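Local atomic coordinates of putative sugar isomerase (Parabacteroides distasonis, PDB entry 3LMZ), a protein that probably acts as a sugar isomerase built on a xylose isomerase-like TIM barrel, though its substrate is not established. Residues Asp33-Leu36 / Lys37-Arg41; Phe52-Pro55 / Leu56-Asp60; Ile216-Met219 / Arg220-Tyr224. One frame throughout, in Å; residues are numbered along the deposited sequence.

Interaction 1 of 3, residues Asp33-Leu36 / Lys37-Arg41; sequences DTTL and KTLER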
loop_
_atom_site.group_PDB
_atom_site.type_symbol
_atom_site.label_atom_id
_atom_site.label_comp_id
_atom_site.label_asym_id
_atom_site.label_seq_id
_atom_site.Cartn_x
_atom_site.Cartn_y
_atom_site.Cartn_z
ATOM N N ASP A 33 -7.629 -9.981 18.332
ATOM C CA ASP A 33 -6.529 -10.815 17.801
ATOM C C ASP A 33 -6.238 -10.463 16.343
ATOM O O ASP A 33 -5.101 -10.150 15.953
ATOM C CB ASP A 33 -6.860 -12.309 17.851
ATOM C CG ASP A 33 -7.113 -12.824 19.253
ATOM O OD1 ASP A 33 -6.425 -12.394 20.195
ATOM O OD2 ASP A 33 -8.017 -13.681 19.408
ATOM N N THR A 34 -7.279 -10.512 15.523
ATOM C CA THR A 34 -7.152 -10.223 14.086
ATOM C C THR A 34 -6.620 -8.793 13.888
ATOM O O THR A 34 -5.753 -8.560 13.045
ATOM C CB THR A 34 -8.522 -10.367 13.384
ATOM O OG1 THR A 34 -8.951 -11.719 13.552
ATOM C CG2 THR A 34 -8.469 -9.976 11.889
ATOM N N THR A 35 -7.157 -7.836 14.653
ATOM C CA THR A 35 -6.712 -6.424 14.564
ATOM C C THR A 35 -5.222 -6.305 14.860
ATOM O O THR A 35 -4.494 -5.738 14.094
ATOM C CB THR A 35 -7.543 -5.608 15.585
ATOM O OG1 THR A 35 -8.930 -5.665 15.231
ATOM C CG2 THR A 35 -7.004 -4.109 15.588
ATOM N N LEU A 36 -4.764 -6.875 15.978
ATOM C CA LEU A 36 -3.355 -6.736 16.374
ATOM C C LEU A 36 -2.433 -7.461 15.376
ATOM O O LEU A 36 -1.372 -6.954 15.059
ATOM C CB LEU A 36 -3.144 -7.241 17.805
ATOM C CG LEU A 36 -3.817 -6.420 18.895
ATOM C CD1 LEU A 36 -3.648 -7.158 20.242
ATOM C CD2 LEU A 36 -3.293 -5.010 18.939
ATOM N N LYS A 37 -2.815 -8.620 14.902
ATOM C CA LYS A 37 -2.017 -9.334 13.933
ATOM C C LYS A 37 -1.857 -8.509 12.631
ATOM O O LYS A 37 -0.776 -8.453 12.014
ATOM C CB LYS A 37 -2.631 -10.711 13.684
ATOM C CG LYS A 37 -2.265 -11.657 14.834
ATOM C CD LYS A 37 -3.003 -13.020 14.807
ATOM C CE LYS A 37 -2.642 -13.885 16.060
ATOM N NZ LYS A 37 -3.603 -15.047 16.197
ATOM N N THR A 38 -2.951 -7.848 12.213
ATOM C CA THR A 38 -2.898 -7.044 11.044
ATOM C C THR A 38 -1.984 -5.864 11.266
ATOM O O THR A 38 -1.146 -5.555 10.401
ATOM C CB THR A 38 -4.314 -6.623 10.590
ATOM O OG1 THR A 38 -5.151 -7.777 10.496
ATOM C CG2 THR A 38 -4.294 -5.828 9.318
ATOM N N LEU A 39 -2.129 -5.127 12.370
ATOM C CA LEU A 39 -1.203 -4.011 12.629
ATOM C C LEU A 39 0.259 -4.481 12.637
ATOM O O LEU A 39 1.139 -3.798 12.126
ATOM C CB LEU A 39 -1.511 -3.292 13.976
ATOM C CG LEU A 39 -2.575 -2.174 13.938
ATOM C CD1 LEU A 39 -3.910 -2.649 13.456
ATOM C CD2 LEU A 39 -2.682 -1.574 15.332
ATOM N N GLU A 40 0.511 -5.584 13.301
ATOM C CA GLU A 40 1.858 -6.143 13.416
ATOM C C GLU A 40 2.462 -6.349 12.008
ATOM O O GLU A 40 3.589 -5.978 11.728
ATOM C CB GLU A 40 1.853 -7.459 14.203
ATOM C CG GLU A 40 3.158 -8.071 14.508
ATOM C CD GLU A 40 2.991 -9.245 15.456
ATOM O OE1 GLU A 40 2.004 -9.995 15.328
ATOM O OE2 GLU A 40 3.870 -9.471 16.322
ATOM N N ARG A 41 1.688 -6.975 11.117
ATOM C CA ARG A 41 2.141 -7.273 9.750
ATOM C C ARG A 41 2.364 -5.954 8.947
ATOM O O ARG A 41 3.216 -5.928 8.102
ATOM C CB ARG A 41 1.137 -8.191 9.019
ATOM C CG ARG A 41 1.088 -9.615 9.510
ATOM C CD ARG A 41 0.207 -10.482 8.570
ATOM N NE ARG A 41 0.854 -10.676 7.271
ATOM C CZ ARG A 41 0.247 -11.142 6.181
ATOM N NH1 ARG A 41 -1.019 -11.488 6.237
ATOM N NH2 ARG A 41 0.891 -11.282 5.041
#
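The carbonyl oxygen of Thr-34 is gripped twice by one residue a turn further on. Thr-38 N reaches it at 3.0 Å as the ordinary helical bond, and the hydroxyl Thr-38 OG1 donates to the same Thr-34 O at 2.7 Å. The two donors come in from opposite faces of the carbonyl plane, the hydroxyl tilted 32° out of it. What makes this possible is the first torsion of Thr-38: at chi1 -51° OG1 stands beside its own backbone N and swings back along the helix. The bond ties down the hydroxyl of buried Thr-38, whose side chain also packs on Phe-240 and on Leu-241 of the second subunit.

One residue along, Leu-39 N meets Thr-35 O at 3.0 Å in a nearly straight bond. The side chains of Thr-35 and Leu-39 run side by side, with CG2 of the threonine 4.0 Å from CD1 of the leucine. Both pack on Leu-47 of strand 46-49. The hydroxyl of Thr-35 is turned back to Asp-31 O.

On the solvent side Lys-37 stretches out, its CB and CG both 3.4 Å from Asp-33 O. In the Asp-33 conformer given, Lys-37 NZ stays 5.6 Å from Asp-33 OD1, which forms its salt bridge with Lys-69 instead. Glu-40, bonded through its N to Leu-36 O, sends its carboxylate to His-73 and Lys-74.

Such a two-sided helix, with Thr-35 and Leu-39 against strand 46-49 and the charged groups toward solvent, helix 60-72 and the loop after it, is typical of the outer layer of a TIM barrel.

Interaction 2 of 3, residues Phe52-Pro55 / Leu56-Asp60; sequences FHLP and LNSTD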
loop_
_atom_site.group_PDB
_atom_site.type_symbol
_atom_site.label_atom_id
_atom_site.label_comp_id
_atom_site.label_asym_id
_atom_site.label_seq_id
_atom_site.Cartn_x
_atom_site.Cartn_y
_atom_site.Cartn_z
ATOM N N PHE A 52 -15.729 -2.304 21.402
ATOM C CA PHE A 52 -15.878 -3.681 20.879
ATOM C C PHE A 52 -14.631 -4.561 20.987
ATOM O O PHE A 52 -14.681 -5.796 20.801
ATOM C CB PHE A 52 -16.478 -3.652 19.452
ATOM C CG PHE A 52 -15.797 -2.710 18.504
ATOM C CD1 PHE A 52 -14.576 -3.041 17.952
ATOM C CD2 PHE A 52 -16.462 -1.568 18.022
ATOM C CE1 PHE A 52 -13.972 -2.202 17.058
ATOM C CE2 PHE A 52 -15.831 -0.769 17.139
ATOM C CZ PHE A 52 -14.621 -1.084 16.639
ATOM N N HIS A 53 -13.504 -3.936 21.291
ATOM C CA HIS A 53 -12.283 -4.625 21.666
ATOM C C HIS A 53 -11.988 -4.628 23.192
ATOM O O HIS A 53 -11.487 -5.638 23.732
ATOM C CB HIS A 53 -11.097 -4.053 20.897
ATOM C CG HIS A 53 -11.134 -4.332 19.449
ATOM N ND1 HIS A 53 -10.548 -3.502 18.522
ATOM C CD2 HIS A 53 -11.719 -5.339 18.755
ATOM C CE1 HIS A 53 -10.735 -4.009 17.308
ATOM N NE2 HIS A 53 -11.448 -5.120 17.418
ATOM N N LEU A 54 -12.307 -3.520 23.873
ATOM C CA LEU A 54 -12.089 -3.440 25.310
ATOM C C LEU A 54 -13.303 -2.727 25.920
ATOM O O LEU A 54 -13.324 -1.481 26.030
ATOM C CB LEU A 54 -10.816 -2.697 25.645
ATOM C CG LEU A 54 -10.393 -2.672 27.124
ATOM C CD1 LEU A 54 -10.095 -4.089 27.626
ATOM C CD2 LEU A 54 -9.195 -1.734 27.356
ATOM N N PRO A 55 -14.305 -3.499 26.308
ATOM C CA PRO A 55 -15.512 -2.886 26.874
ATOM C C PRO A 55 -15.237 -2.039 28.101
ATOM O O PRO A 55 -14.310 -2.345 28.878
ATOM C CB PRO A 55 -16.398 -4.073 27.201
ATOM C CG PRO A 55 -15.929 -5.123 26.233
ATOM C CD PRO A 55 -14.464 -4.946 26.156
ATOM N N LEU A 56 -16.088 -1.023 28.295
ATOM C CA LEU A 56 -15.897 -0.065 29.362
ATOM C C LEU A 56 -15.940 -0.706 30.766
ATOM O O LEU A 56 -15.314 -0.198 31.675
ATOM C CB LEU A 56 -16.856 1.110 29.244
ATOM C CG LEU A 56 -16.361 2.248 28.354
ATOM C CD1 LEU A 56 -16.240 1.798 26.881
ATOM C CD2 LEU A 56 -17.275 3.495 28.567
ATOM N N ASN A 57 -16.624 -1.814 30.937
ATOM C CA ASN A 57 -16.686 -2.445 32.242
ATOM C C ASN A 57 -15.697 -3.593 32.382
ATOM O O ASN A 57 -15.861 -4.431 33.252
ATOM C CB ASN A 57 -18.133 -2.859 32.549
ATOM C CG ASN A 57 -19.002 -1.646 32.790
ATOM O OD1 ASN A 57 -18.655 -0.789 33.602
ATOM N ND2 ASN A 57 -20.085 -1.526 32.032
ATOM N N SER A 58 -14.685 -3.648 31.510
ATOM C CA SER A 58 -13.665 -4.666 31.630
ATOM C C SER A 58 -13.029 -4.617 33.015
ATOM O O SER A 58 -12.886 -3.519 33.612
ATOM C CB SER A 58 -12.605 -4.558 30.514
ATOM O OG SER A 58 -13.169 -4.753 29.245
ATOM N N THR A 59 -12.681 -5.777 33.555
ATOM C CA THR A 59 -12.045 -5.829 34.858
ATOM C C THR A 59 -10.603 -5.372 34.803
ATOM O O THR A 59 -9.974 -5.321 33.711
ATOM C CB THR A 59 -12.069 -7.290 35.444
ATOM O OG1 THR A 59 -11.193 -8.083 34.634
ATOM C CG2 THR A 59 -13.462 -7.892 35.485
ATOM N N ASP A 60 -10.022 -5.145 35.965
ATOM C CA ASP A 60 -8.593 -4.766 36.010
ATOM C C ASP A 60 -7.747 -5.839 35.323
ATOM O O ASP A 60 -6.816 -5.538 34.556
ATOM C CB ASP A 60 -8.090 -4.546 37.423
ATOM C CG ASP A 60 -8.659 -3.323 38.088
ATOM O OD1 ASP A 60 -9.373 -2.556 37.454
ATOM O OD2 ASP A 60 -8.335 -3.123 39.272
#
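Ser-58 turns its hydroxyl back onto Pro-55 and holds one carbonyl with two bonds: OG lies 2.7 Å from Pro-55 O, and Ser-58 N lies 3.0 Å from the same Pro-55 O. The hydroxyl is tilted 18° from the carbonyl plane, whereas the amide sits well above it. With chi1 at -62°, OG stands beside its own backbone N, which lets both donors converge on one acceptor. The hydrogen bond from Ser-58 N closes a type I beta turn, Pro-55 to Ser-58, in the loop that leads from strand 46-49 of the barrel into helix 60-72. This inner side is snug. Leu-54 brings CD1 to 3.5 Å from Ser-58 OG, and Pro-55 CD lies 3.4 Å from that same Ser-58 OG, although the proline is otherwise exposed. Behind them Leu-54 packs on Phe-66 and Val-101, and Ser-58 rests on Ile-63.

The loose side belongs to Asn-57. It points away from Phe-52 to Pro-55, its CB no nearer than 5.3 Å to Pro-55 O, and its side chain is about 4 Å from a bound triethylene glycol, probably left from crystallisation. Leu-56 stands apart, partly covered by Tyr-97 and Asp-51, and exposed Thr-59 holds the N-cap position of helix 60-72.

Interaction 3 of 3, residues Ile216-Met219 / Arg220-Tyr224; sequences IRMM and REVNY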
loop_
_atom_site.group_PDB
_atom_site.type_symbol
_atom_site.label_atom_id
_atom_site.label_comp_id
_atom_site.label_asym_id
_atom_site.label_seq_id
_atom_site.Cartn_x
_atom_site.Cartn_y
_atom_site.Cartn_z
ATOM N N ILE A 216 0.989 16.310 4.953
ATOM C CA ILE A 216 2.270 15.969 5.575
ATOM C C ILE A 216 3.166 17.200 5.767
ATOM O O ILE A 216 3.733 17.406 6.839
ATOM C CB ILE A 216 2.988 14.947 4.720
ATOM C CG1 ILE A 216 2.275 13.601 4.870
ATOM C CG2 ILE A 216 4.511 14.908 5.008
ATOM C CD1 ILE A 216 2.566 12.875 6.082
ATOM N N ARG A 217 3.240 18.072 4.759
ATOM C CA ARG A 217 4.015 19.274 4.911
ATOM C C ARG A 217 3.448 20.158 6.011
ATOM O O ARG A 217 4.197 20.776 6.773
ATOM C CB ARG A 217 4.080 20.050 3.590
ATOM C CG ARG A 217 4.955 19.443 2.542
ATOM C CD ARG A 217 5.028 20.350 1.299
ATOM N NE ARG A 217 5.307 19.511 0.149
ATOM C CZ ARG A 217 4.407 19.136 -0.763
ATOM N NH1 ARG A 217 3.145 19.602 -0.763
ATOM N NH2 ARG A 217 4.809 18.347 -1.744
HETATM N N MSE A 218 2.122 20.236 6.096
HETATM C CA MSE A 218 1.497 21.072 7.100
HETATM C C MSE A 218 1.704 20.551 8.514
HETATM O O MSE A 218 1.860 21.326 9.483
HETATM C CB MSE A 218 -0.008 21.286 6.821
HETATM C CG MSE A 218 -0.645 22.315 7.747
HETATM SE SE MSE A 218 0.181 24.055 7.756
HETATM C CE MSE A 218 -0.232 24.600 5.942
HETATM N N MSE A 219 1.713 19.244 8.655
HETATM C CA MSE A 219 1.955 18.658 9.981
HETATM C C MSE A 219 3.353 18.967 10.477
HETATM O O MSE A 219 3.563 19.175 11.664
HETATM C CB MSE A 219 1.664 17.153 10.031
HETATM C CG MSE A 219 0.176 16.803 9.869
HETATM SE SE MSE A 219 -0.243 14.934 10.117
HETATM C CE MSE A 219 0.501 14.344 8.431
ATOM N N ARG A 220 4.292 18.967 9.534
ATOM C CA ARG A 220 5.659 19.404 9.854
ATOM C C ARG A 220 5.659 20.894 10.226
ATOM O O ARG A 220 6.255 21.295 11.213
ATOM C CB ARG A 220 6.589 19.145 8.687
ATOM C CG ARG A 220 6.864 17.707 8.390
ATOM C CD ARG A 220 7.622 17.552 7.088
ATOM N NE ARG A 220 7.647 16.152 6.676
ATOM C CZ ARG A 220 7.964 15.774 5.458
ATOM N NH1 ARG A 220 8.308 16.705 4.568
ATOM N NH2 ARG A 220 7.953 14.472 5.140
ATOM N N GLU A 221 4.940 21.706 9.454
ATOM C CA GLU A 221 4.937 23.155 9.663
ATOM C C GLU A 221 4.352 23.534 11.035
ATOM O O GLU A 221 4.893 24.481 11.677
ATOM C CB GLU A 221 4.217 23.859 8.499
ATOM C CG GLU A 221 3.894 25.310 8.745
ATOM C CD GLU A 221 3.139 25.968 7.587
ATOM O OE1 GLU A 221 3.327 25.551 6.421
ATOM O OE2 GLU A 221 2.354 26.917 7.862
ATOM N N VAL A 222 3.285 22.852 11.478
ATOM C CA VAL A 222 2.668 23.174 12.777
ATOM C C VAL A 222 3.160 22.275 13.892
ATOM O O VAL A 222 2.715 22.414 15.038
ATOM C CB VAL A 222 1.112 23.069 12.704
ATOM C CG1 VAL A 222 0.533 23.996 11.604
ATOM C CG2 VAL A 222 0.680 21.638 12.523
ATOM N N ASN A 223 4.096 21.392 13.555
ATOM C CA ASN A 223 4.648 20.400 14.474
ATOM C C ASN A 223 3.553 19.601 15.196
ATOM O O ASN A 223 3.516 19.539 16.404
ATOM C CB ASN A 223 5.632 21.054 15.439
ATOM C CG ASN A 223 6.518 20.054 16.152
ATOM O OD1 ASN A 223 7.040 19.099 15.547
ATOM N ND2 ASN A 223 6.696 20.272 17.437
ATOM N N TYR A 224 2.639 19.005 14.420
ATOM C CA TYR A 224 1.677 18.031 14.926
ATOM C C TYR A 224 2.344 16.726 15.397
ATOM O O TYR A 224 2.911 15.976 14.604
ATOM C CB TYR A 224 0.558 17.772 13.893
ATOM C CG TYR A 224 -0.422 16.703 14.367
ATOM C CD1 TYR A 224 -1.335 16.981 15.378
ATOM C CD2 TYR A 224 -0.444 15.443 13.773
ATOM C CE1 TYR A 224 -2.213 16.016 15.847
ATOM C CE2 TYR A 224 -1.357 14.425 14.203
ATOM C CZ TYR A 224 -2.247 14.749 15.281
ATOM O OH TYR A 224 -3.191 13.815 15.746
#
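A Schellman motif ends helix 212-221 here, with Asn-223 at positive phi as the first residue to leave the helix. Its two bonds run from Tyr-224 N to Met-219 O at 2.9 Å, in the carbonyl plane, and from Asn-223 N to Arg-220 O at 3.2 Å. Val-222 N to Met-218 O, 2.9 Å, is the last regular helical bond before them.

The returning chain sets Tyr-224 alongside Met-219, a selenomethionine, in a Met-aromatic contact: the two side chains point the same way, and Met-219 SE lies 4.9 Å from the Tyr-224 ring centroid, 64° off the normal, with Tyr-224 CD2 its nearest ring atom at 3.7 Å. Selenomethionine Met-218 takes the other flank. Its CG is anti to the backbone N (chi1 -172°), and the chain then bends twice, bringing SE to 3.5 Å from Glu-221 CD and 3.9 Å from Val-222 CG1.

Arg-220, extended from CG to NE, spreads its guanidinium across Ile-216, whose CG2 lies 3.4 Å from the guanidinium plane, over one face and toward its rim. The flat group is held in position by Asn-16 OD1 at NE and Thr-257 O at NH1. A leucine in its place would probably leave both of those oxygens without their donors and uncover the Ile-216 methyl.

Around the helix end, Ile-216 faces helix 240-256 through Phe-250 and Val-253, Met-218 packs on Val-175 and Leu-178 of helix 174-181, and Met-219 and Tyr-224 both reach Met-188 of strand 185-193.

How the interactions relate
All three contacts are local, and each has a buried and a surface side: Thr-35, Leu-36, Thr-38 and Leu-39 against Lys-37 in interaction 1, Leu-54 and Ser-58 against Pro-55 and Asn-57 in 2, Ile-216, Met-219 and Tyr-224 against Arg-217 and Glu-221 in 3. Interactions 1 and 3 sit on helices that pack against helix 240-256; interaction 2 is a loop turn. Interactions 1 and 2 touch, Thr-35 OG1 lying 3.2 Å from His-53 CE1, whereas interaction 3 lies across the chain's centre from interaction 2. A hydroxyl joining its own backbone N on one carbonyl oxygen marks 33-41 and 52-60; methionines (selenomethionine in the crystal) and a guanidinium mark 216-224. Only interaction 1 meets the second subunit.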